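Local structure of DUF3298 domain-containing protein (Pseudomonas aeruginosa, 4E72) at residues A[69-72]-A[73-77]. The protein is of unknown function, a DUF3298-family member that is probably exported as a lipoprotein. Sequence-based numbering, arbitrary orientation.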
ATOM      1  N   ALA A  69      18.486   7.107  -1.188  1.00 32.28           N
ATOM      2  CA  ALA A  69      19.941   6.889  -1.025  1.00 32.19           C
ATOM      3  C   ALA A  69      20.399   7.438   0.323  1.00 36.29           C
ATOM      4  O   ALA A  69      21.262   6.842   0.953  1.00 34.85           O
ATOM      5  CB  ALA A  69      20.715   7.556  -2.150  1.00 33.58           C
ATOM      6  N   ALA A  70      19.824   8.593   0.762  1.00 32.68           N
ATOM      7  CA  ALA A  70      20.137   9.156   2.076  1.00 31.49           C
ATOM      8  C   ALA A  70      19.614   8.208   3.174  1.00 34.23           C
ATOM      9  O   ALA A  70      20.311   7.992   4.161  1.00 33.82           O
ATOM     10  CB  ALA A  70      19.548  10.558   2.232  1.00 31.67           C
ATOM     11  N   TYR A  71      18.420   7.614   2.978  1.00 30.38           N
ATOM     12  CA  TYR A  71      17.838   6.663   3.944  1.00 28.80           C
ATOM     13  C   TYR A  71      18.717   5.405   4.075  1.00 32.12           C
ATOM     14  O   TYR A  71      18.992   4.969   5.189  1.00 32.71           O
ATOM     15  CB  TYR A  71      16.393   6.252   3.571  1.00 27.96           C
ATOM     16  CG  TYR A  71      15.886   5.080   4.395  1.00 29.37           C
ATOM     17  CD1 TYR A  71      15.526   5.248   5.731  1.00 30.44           C
ATOM     18  CD2 TYR A  71      15.835   3.791   3.860  1.00 29.77           C
ATOM     19  CE1 TYR A  71      15.125   4.169   6.509  1.00 30.90           C
ATOM     20  CE2 TYR A  71      15.459   2.697   4.643  1.00 29.00           C
ATOM     21  CZ  TYR A  71      15.077   2.897   5.958  1.00 35.79           C
ATOM     22  OH  TYR A  71      14.616   1.854   6.721  1.00 35.00           O
ATOM     23  N   GLU A  72      19.100   4.813   2.947  1.00 29.69           N
ATOM     24  CA  GLU A  72      19.930   3.604   2.886  1.00 31.28           C
ATOM     25  C   GLU A  72      21.261   3.831   3.626  1.00 35.53           C
ATOM     26  O   GLU A  72      21.615   3.037   4.490  1.00 36.52           O
ATOM     27  CB  GLU A  72      20.141   3.193   1.413  1.00 33.12           C
ATOM     28  CG  GLU A  72      21.405   2.389   1.146  1.00 43.92           C
ATOM     29  CD  GLU A  72      21.436   1.846  -0.259  1.00 65.82           C
ATOM     30  OE1 GLU A  72      21.876   2.580  -1.173  1.00 72.01           O
ATOM     31  OE2 GLU A  72      20.970   0.702  -0.456  1.00 62.94           O
ATOM     32  N   ARG A  73      21.933   4.963   3.347  1.00 31.59           N
ATOM     33  CA  ARG A  73      23.176   5.405   3.987  1.00 32.07           C
ATOM     34  C   ARG A  73      22.964   5.557   5.510  1.00 34.94           C
ATOM     35  O   ARG A  73      23.761   5.019   6.289  1.00 32.42           O
ATOM     36  CB  ARG A  73      23.645   6.723   3.340  1.00 31.26           C
ATOM     37  CG  ARG A  73      24.779   7.475   4.029  1.00 46.66           C
ATOM     38  CD  ARG A  73      25.350   8.561   3.116  1.00 51.98           C
ATOM     39  NE  ARG A  73      24.388   9.622   2.771  1.00 69.29           N
ATOM     40  CZ  ARG A  73      23.898   9.848   1.550  1.00 82.25           C
ATOM     41  NH1 ARG A  73      24.246   9.069   0.529  1.00 65.50           N
ATOM     42  NH2 ARG A  73      23.056  10.851   1.340  1.00 69.11           N
ATOM     43  N   GLN A  74      21.899   6.280   5.928  1.00 31.23           N
ATOM     44  CA  GLN A  74      21.609   6.463   7.349  1.00 31.01           C
ATOM     45  C   GLN A  74      21.316   5.110   8.068  1.00 33.32           C
ATOM     46  O   GLN A  74      21.897   4.856   9.120  1.00 33.06           O
ATOM     47  CB  GLN A  74      20.451   7.439   7.553  1.00 32.02           C
ATOM     48  CG  GLN A  74      20.249   7.804   9.034  1.00 42.16           C
ATOM     49  CD  GLN A  74      19.026   8.642   9.298  1.00 53.08           C
ATOM     50  OE1 GLN A  74      18.430   9.239   8.398  1.00 49.00           O
ATOM     51  NE2 GLN A  74      18.637   8.714  10.553  1.00 39.58           N
ATOM     52  N   PHE A  75      20.467   4.238   7.490  1.00 29.78           N
ATOM     53  CA  PHE A  75      20.133   2.939   8.113  1.00 28.51           C
ATOM     54  C   PHE A  75      21.377   2.080   8.300  1.00 33.28           C
ATOM     55  O   PHE A  75      21.572   1.542   9.383  1.00 31.98           O
ATOM     56  CB  PHE A  75      19.064   2.166   7.289  1.00 28.97           C
ATOM     57  CG  PHE A  75      18.642   0.866   7.938  1.00 28.90           C
ATOM     58  CD1 PHE A  75      17.590   0.830   8.842  1.00 31.29           C
ATOM     59  CD2 PHE A  75      19.318  -0.323   7.665  1.00 30.69           C
ATOM     60  CE1 PHE A  75      17.214  -0.378   9.459  1.00 31.29           C
ATOM     61  CE2 PHE A  75      18.942  -1.527   8.281  1.00 32.67           C
ATOM     62  CZ  PHE A  75      17.884  -1.546   9.163  1.00 29.95           C
ATOM     63  N   LEU A  76      22.218   1.956   7.254  1.00 32.08           N
ATOM     64  CA  LEU A  76      23.449   1.162   7.307  1.00 33.09           C
ATOM     65  C   LEU A  76      24.460   1.737   8.305  1.00 37.51           C
ATOM     66  O   LEU A  76      25.212   0.976   8.917  1.00 37.98           O
ATOM     67  CB  LEU A  76      24.097   1.051   5.904  1.00 33.59           C
ATOM     68  CG  LEU A  76      23.336   0.213   4.827  1.00 36.20           C
ATOM     69  CD1 LEU A  76      24.078   0.226   3.511  1.00 36.34           C
ATOM     70  CD2 LEU A  76      23.101  -1.246   5.273  1.00 36.38           C
ATOM     71  N   ASP A  77      24.457   3.066   8.494  1.00 33.98           N
ATOM     72  CA  ASP A  77      25.394   3.740   9.402  1.00 34.72           C
ATOM     73  C   ASP A  77      25.014   3.547  10.880  1.00 37.28           C
ATOM     74  O   ASP A  77      25.887   3.597  11.729  1.00 38.40           O
ATOM     75  CB  ASP A  77      25.492   5.255   9.069  1.00 37.73           C
ATOM     76  CG  ASP A  77      26.699   5.962   9.676  1.00 54.98           C
ATOM     77  OD1 ASP A  77      27.854   5.600   9.314  1.00 58.25           O
ATOM     78  OD2 ASP A  77      26.497   6.883  10.504  1.00 57.68           O
TER
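Y71 lies alongside F75, one turn further along the helix 68-78, both side chains pointing the same way. The phenol reaches past the root of its neighbour: F75 CB sits 4.3 Å from Y71 CZ, off toward the rim of the tyrosine ring, and Y71 OH comes within 3.8 Å of F75 CD1. Both rings have CG anti to the backbone N (chi1 169° and -177°), which swings them off the helix toward the sheet, where Y71 meets L87 and F75 meets V31, with W83 of the preceding loop also against F75. The hydroxyl of Y71 is hydrogen-bonded to S85 on strand 84-95.

E72 and L76 repeat the side-by-side pattern one residue further along the helix. Here the aliphatic part of E72 meets L76, with E72 CG 4.2 Å from L76 CD1, while L76 CG lies 3.3 Å from E72 O; both residues rest on V31 of strand 30-37. The carboxylate runs on to H18, which hydrogen-bonds OE2.

On the solvent side R73 folds back toward the start of the helix. Its chain bends at chi3 (63°) and lays one guanidinium face over A70 CA and the carbonyl oxygen of A69; R73 NH2 lies 3.6 Å from A70 CB. That same carbonyl oxygen of A69 accepts the backbone N-H of R73. Four successive i to i+4 bonds run through this turn, the shortest from F75 N to Y71 O at 2.8 Å.

The chemistry is thus divided round the helix: aromatic and aliphatic groups pack against the sheet, with Y71 and E72 carrying polar ends to S85 and H18, while the arginine keeps its charge at the exposed surface.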